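PDB 5IZ5: cytosolic phospholipase A2 delta from Homo sapiens, which hydrolyses glycerophospholipids at the sn-2 position in a calcium-dependent manner, releasing a fatty acid, with a preference for linoleic acid. Local coordinates for residues A275-G287 with E504-M516. The protein carries 3 engineered substitutions. Residues are numbered along the deposited sequence; the frame is centred on the assembly and turned at random.
Sequences AEGCPEELAVHLG and ELFGSEFFMGRLM
The beta hairpin 509-517 turns over at Phe511-Arg514 through a type I' turn, and against that turn lies the linker that leaves strand 266-277 of the large antiparallel sheet on the C2 side and runs on to strand 285-286 of the catalytic domain's mixed sheet. Gly513 O, at the turn, takes two backbone donors from the linker: Ala283 N at 2.8 Å, bent to 130° at the hydrogen, and Val284 N at 3.1 Å, which is straighter. Farther back along the linker, Arg514 NH2 reaches Pro279 O at 3.2 Å in a nearly straight bond (167°), the oxygen lying in the guanidinium plane at its edge. With chi2 at 87° the arginine chain bends, and NH1 of Arg514 bonds back to Met512 O at 3.2 Å; one bond to each terminal nitrogen limits how the group can turn. Leu282 CD1 sits over one face of the group, 3.5 Å from CZ of Arg514. The same two linker residues that bind Gly513 O also pack on Phe510: Ala283 CB meets its ring at the edge, 3.8 Å from CE1, while CG2 of Val284 approaches CD1 obliquely. Cys278, disulfide-bonded to Cys167, ties the linker's start to strand 160-172, whose Leu165 also touches Arg514. Since the arginine's partners here are carbonyls, and NE is buried without one, its charge is probably offset in part by the carbonyl dipoles; Glu280 OE1, 6.0 Å from NH2 of Arg514, could add a longer-range attraction.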
loop_
_atom_site.group_PDB
_atom_site.type_symbol
_atom_site.label_atom_id
_atom_site.label_comp_id
_atom_site.label_asym_id
_atom_site.label_seq_id
_atom_site.Cartn_x
_atom_site.Cartn_y
_atom_site.Cartn_z
ATOM N N ALA B 275 -3.823 -13.884 -32.452
ATOM C CA ALA B 275 -3.172 -14.087 -31.175
ATOM C C ALA B 275 -1.680 -13.862 -31.361
ATOM O O ALA B 275 -1.088 -14.346 -32.327
ATOM C CB ALA B 275 -3.437 -15.493 -30.671
ATOM N N GLU B 276 -1.082 -13.125 -30.433
ATOM C CA GLU B 276 0.323 -12.758 -30.509
ATOM C C GLU B 276 0.926 -12.792 -29.108
ATOM O O GLU B 276 0.216 -12.634 -28.115
ATOM C CB GLU B 276 0.465 -11.356 -31.122
ATOM C CG GLU B 276 1.466 -11.267 -32.264
ATOM C CD GLU B 276 1.582 -9.861 -32.830
ATOM O OE1 GLU B 276 1.378 -8.883 -32.076
ATOM O OE2 GLU B 276 1.879 -9.737 -34.038
ATOM N N GLY B 277 2.235 -13.007 -29.025
ATOM C CA GLY B 277 2.943 -12.846 -27.760
ATOM C C GLY B 277 2.797 -11.402 -27.310
ATOM O O GLY B 277 2.928 -10.485 -28.113
ATOM N N CYS B 278 2.462 -11.192 -26.044
ATOM C CA CYS B 278 2.514 -9.854 -25.471
ATOM C C CYS B 278 3.994 -9.500 -25.337
ATOM O O CYS B 278 4.806 -10.363 -25.007
ATOM C CB CYS B 278 1.859 -9.817 -24.101
ATOM S SG CYS B 278 0.068 -10.138 -24.062
ATOM N N PRO B 279 4.366 -8.242 -25.603
ATOM C CA PRO B 279 5.768 -7.859 -25.365
ATOM C C PRO B 279 6.188 -8.157 -23.922
ATOM O O PRO B 279 5.383 -7.960 -23.007
ATOM C CB PRO B 279 5.781 -6.355 -25.623
ATOM C CG PRO B 279 4.539 -6.058 -26.400
ATOM C CD PRO B 279 3.545 -7.142 -26.130
ATOM N N GLU B 280 7.421 -8.627 -23.716
ATOM C CA GLU B 280 7.896 -8.965 -22.362
ATOM C C GLU B 280 8.417 -7.739 -21.589
ATOM O O GLU B 280 9.501 -7.779 -20.994
ATOM C CB GLU B 280 8.973 -10.060 -22.390
ATOM C CG GLU B 280 8.527 -11.399 -22.931
ATOM C CD GLU B 280 9.459 -12.547 -22.546
ATOM O OE1 GLU B 280 10.009 -12.543 -21.415
ATOM O OE2 GLU B 280 9.632 -13.471 -23.373
ATOM N N GLU B 281 7.647 -6.653 -21.597
ATOM C CA GLU B 281 7.979 -5.475 -20.793
ATOM C C GLU B 281 6.839 -5.083 -19.867
ATOM O O GLU B 281 5.695 -4.922 -20.276
ATOM C CB GLU B 281 8.372 -4.276 -21.651
ATOM C CG GLU B 281 8.967 -3.115 -20.818
ATOM C CD GLU B 281 9.704 -2.066 -21.640
ATOM O OE1 GLU B 281 9.360 -1.898 -22.835
ATOM O OE2 GLU B 281 10.621 -1.398 -21.082
ATOM N N LEU B 282 7.228 -4.871 -18.626
ATOM C CA LEU B 282 6.342 -4.667 -17.500
ATOM C C LEU B 282 6.315 -3.208 -17.109
ATOM O O LEU B 282 7.331 -2.531 -17.172
ATOM C CB LEU B 282 6.880 -5.508 -16.344
ATOM C CG LEU B 282 6.292 -6.899 -16.114
ATOM C CD1 LEU B 282 5.809 -7.595 -17.385
ATOM C CD2 LEU B 282 7.294 -7.756 -15.362
ATOM N N ALA B 283 5.142 -2.720 -16.717
ATOM C CA ALA B 283 5.028 -1.422 -16.076
ATOM C C ALA B 283 5.388 -1.541 -14.590
ATOM O O ALA B 283 5.776 -0.567 -13.959
ATOM C CB ALA B 283 3.626 -0.867 -16.247
ATOM N N VAL B 284 5.266 -2.739 -14.034
ATOM C CA VAL B 284 5.638 -2.976 -12.637
ATOM C C VAL B 284 7.109 -3.400 -12.548
ATOM O O VAL B 284 7.508 -4.385 -13.172
ATOM C CB VAL B 284 4.715 -4.039 -11.991
ATOM C CG1 VAL B 284 5.091 -4.276 -10.534
ATOM C CG2 VAL B 284 3.256 -3.607 -12.090
ATOM N N HIS B 285 7.890 -2.654 -11.759
ATOM C CA HIS B 285 9.306 -2.926 -11.500
ATOM C C HIS B 285 9.425 -4.035 -10.453
ATOM O O HIS B 285 8.912 -3.912 -9.349
ATOM C CB HIS B 285 10.020 -1.662 -10.959
ATOM C CG HIS B 285 9.768 -0.408 -11.753
ATOM N ND1 HIS B 285 9.807 0.851 -11.184
ATOM C CD2 HIS B 285 9.476 -0.217 -13.063
ATOM C CE1 HIS B 285 9.555 1.761 -12.111
ATOM N NE2 HIS B 285 9.347 1.140 -13.258
ATOM N N LEU B 286 10.109 -5.115 -10.800
ATOM C CA LEU B 286 10.301 -6.232 -9.892
ATOM C C LEU B 286 11.759 -6.329 -9.477
ATOM O O LEU B 286 12.612 -6.652 -10.292
ATOM C CB LEU B 286 9.915 -7.525 -10.595
ATOM C CG LEU B 286 8.466 -7.689 -11.034
ATOM C CD1 LEU B 286 8.306 -9.082 -11.618
ATOM C CD2 LEU B 286 7.469 -7.459 -9.911
ATOM N N GLY B 287 12.042 -6.086 -8.204
ATOM C CA GLY B 287 13.401 -6.224 -7.688
ATOM C C GLY B 287 13.482 -5.714 -6.267
ATOM O O GLY B 287 12.674 -4.881 -5.869
ATOM N N GLU B 504 3.019 8.153 -10.836
ATOM C CA GLU B 504 2.028 8.564 -11.838
ATOM C C GLU B 504 1.121 7.409 -12.259
ATOM O O GLU B 504 0.003 7.640 -12.690
ATOM C CB GLU B 504 2.677 9.244 -13.064
ATOM C CG GLU B 504 3.746 8.441 -13.785
ATOM C CD GLU B 504 5.142 8.772 -13.296
ATOM O OE1 GLU B 504 5.414 8.728 -12.065
ATOM O OE2 GLU B 504 5.971 9.078 -14.169
ATOM N N LEU B 505 1.573 6.172 -12.086
ATOM C CA LEU B 505 0.762 5.006 -12.414
ATOM C C LEU B 505 0.025 4.374 -11.224
ATOM O O LEU B 505 -0.764 3.450 -11.414
ATOM C CB LEU B 505 1.636 3.955 -13.102
ATOM C CG LEU B 505 2.231 4.359 -14.455
ATOM C CD1 LEU B 505 2.952 3.170 -15.062
ATOM C CD2 LEU B 505 1.166 4.873 -15.419
ATOM N N PHE B 506 0.272 4.859 -10.008
ATOM C CA PHE B 506 -0.420 4.335 -8.831
ATOM C C PHE B 506 -1.888 4.733 -8.877
ATOM O O PHE B 506 -2.219 5.917 -8.954
ATOM C CB PHE B 506 0.198 4.833 -7.523
ATOM C CG PHE B 506 -0.629 4.496 -6.327
ATOM C CD1 PHE B 506 -0.621 3.211 -5.808
ATOM C CD2 PHE B 506 -1.454 5.449 -5.752
ATOM C CE1 PHE B 506 -1.404 2.881 -4.721
ATOM C CE2 PHE B 506 -2.237 5.129 -4.665
ATOM C CZ PHE B 506 -2.213 3.847 -4.152
ATOM N N GLY B 507 -2.758 3.731 -8.810
ATOM C CA GLY B 507 -4.186 3.939 -8.992
ATOM C C GLY B 507 -4.678 3.497 -10.362
ATOM O O GLY B 507 -5.882 3.480 -10.607
ATOM N N SER B 508 -3.755 3.149 -11.258
ATOM C CA SER B 508 -4.132 2.608 -12.567
ATOM C C SER B 508 -4.396 1.124 -12.442
ATOM O O SER B 508 -4.072 0.512 -11.427
ATOM C CB SER B 508 -3.049 2.880 -13.620
ATOM O OG SER B 508 -2.987 4.263 -13.933
ATOM N N GLU B 509 -4.988 0.548 -13.480
ATOM C CA GLU B 509 -5.356 -0.863 -13.475
ATOM C C GLU B 509 -4.296 -1.685 -14.190
ATOM O O GLU B 509 -3.815 -1.303 -15.255
ATOM C CB GLU B 509 -6.727 -1.054 -14.128
ATOM C CG GLU B 509 -7.857 -0.467 -13.295
ATOM C CD GLU B 509 -9.185 -0.397 -14.024
ATOM O OE1 GLU B 509 -9.291 -0.915 -15.157
ATOM O OE2 GLU B 509 -10.125 0.198 -13.454
ATOM N N PHE B 510 -3.950 -2.820 -13.595
ATOM C CA PHE B 510 -2.864 -3.646 -14.067
ATOM C C PHE B 510 -3.294 -5.089 -14.153
ATOM O O PHE B 510 -4.241 -5.510 -13.479
ATOM C CB PHE B 510 -1.684 -3.579 -13.089
ATOM C CG PHE B 510 -0.982 -2.248 -13.056
ATOM C CD1 PHE B 510 0.232 -2.072 -13.710
ATOM C CD2 PHE B 510 -1.519 -1.177 -12.359
ATOM C CE1 PHE B 510 0.888 -0.856 -13.667
ATOM C CE2 PHE B 510 -0.864 0.043 -12.311
ATOM C CZ PHE B 510 0.343 0.198 -12.966
ATOM N N PHE B 511 -2.570 -5.848 -14.972
ATOM C CA PHE B 511 -2.683 -7.297 -14.991
ATOM C C PHE B 511 -1.342 -7.935 -15.360
ATOM O O PHE B 511 -0.747 -7.626 -16.393
ATOM C CB PHE B 511 -3.749 -7.755 -15.976
ATOM C CG PHE B 511 -3.875 -9.250 -16.060
ATOM C CD1 PHE B 511 -3.440 -9.940 -17.189
ATOM C CD2 PHE B 511 -4.392 -9.967 -14.996
ATOM C CE1 PHE B 511 -3.541 -11.321 -17.258
ATOM C CE2 PHE B 511 -4.498 -11.350 -15.055
ATOM C CZ PHE B 511 -4.067 -12.025 -16.187
ATOM N N MET B 512 -0.875 -8.833 -14.503
ATOM C CA MET B 512 0.400 -9.527 -14.691
ATOM C C MET B 512 1.553 -8.558 -14.969
ATOM O O MET B 512 2.420 -8.824 -15.809
ATOM C CB MET B 512 0.288 -10.563 -15.812
ATOM C CG MET B 512 1.348 -11.651 -15.779
ATOM S SD MET B 512 1.116 -12.781 -14.421
ATOM C CE MET B 512 -0.330 -13.692 -14.967
ATOM N N GLY B 513 1.554 -7.434 -14.255
ATOM C CA GLY B 513 2.631 -6.469 -14.355
ATOM C C GLY B 513 2.495 -5.494 -15.499
ATOM O O GLY B 513 3.294 -4.562 -15.586
ATOM N N ARG B 514 1.499 -5.693 -16.368
ATOM C CA ARG B 514 1.237 -4.774 -17.479
ATOM C C ARG B 514 0.143 -3.776 -17.133
ATOM O O ARG B 514 -0.828 -4.099 -16.448
ATOM C CB ARG B 514 0.809 -5.521 -18.747
ATOM C CG ARG B 514 1.952 -6.130 -19.540
ATOM C CD ARG B 514 2.301 -7.513 -19.047
ATOM N NE ARG B 514 3.247 -8.188 -19.928
ATOM C CZ ARG B 514 3.812 -9.363 -19.665
ATOM N NH1 ARG B 514 3.545 -9.993 -18.527
ATOM N NH2 ARG B 514 4.657 -9.907 -20.537
ATOM N N LEU B 515 0.305 -2.562 -17.636
ATOM C CA LEU B 515 -0.700 -1.525 -17.481
ATOM C C LEU B 515 -1.892 -1.836 -18.388
ATOM O O LEU B 515 -1.729 -1.943 -19.597
ATOM C CB LEU B 515 -0.084 -0.175 -17.837
ATOM C CG LEU B 515 -1.014 1.032 -17.835
ATOM C CD1 LEU B 515 -1.519 1.312 -16.429
ATOM C CD2 LEU B 515 -0.279 2.233 -18.408
ATOM N N MET B 516 -3.071 -2.004 -17.793
ATOM C CA MET B 516 -4.301 -2.337 -18.519
ATOM C C MET B 516 -5.139 -1.095 -18.804
ATOM O O MET B 516 -5.713 -0.965 -19.883
ATOM C CB MET B 516 -5.141 -3.340 -17.720
ATOM C CG MET B 516 -4.499 -4.709 -17.556
ATOM S SD MET B 516 -4.370 -5.620 -19.131
ATOM C CE MET B 516 -2.691 -5.275 -19.638
#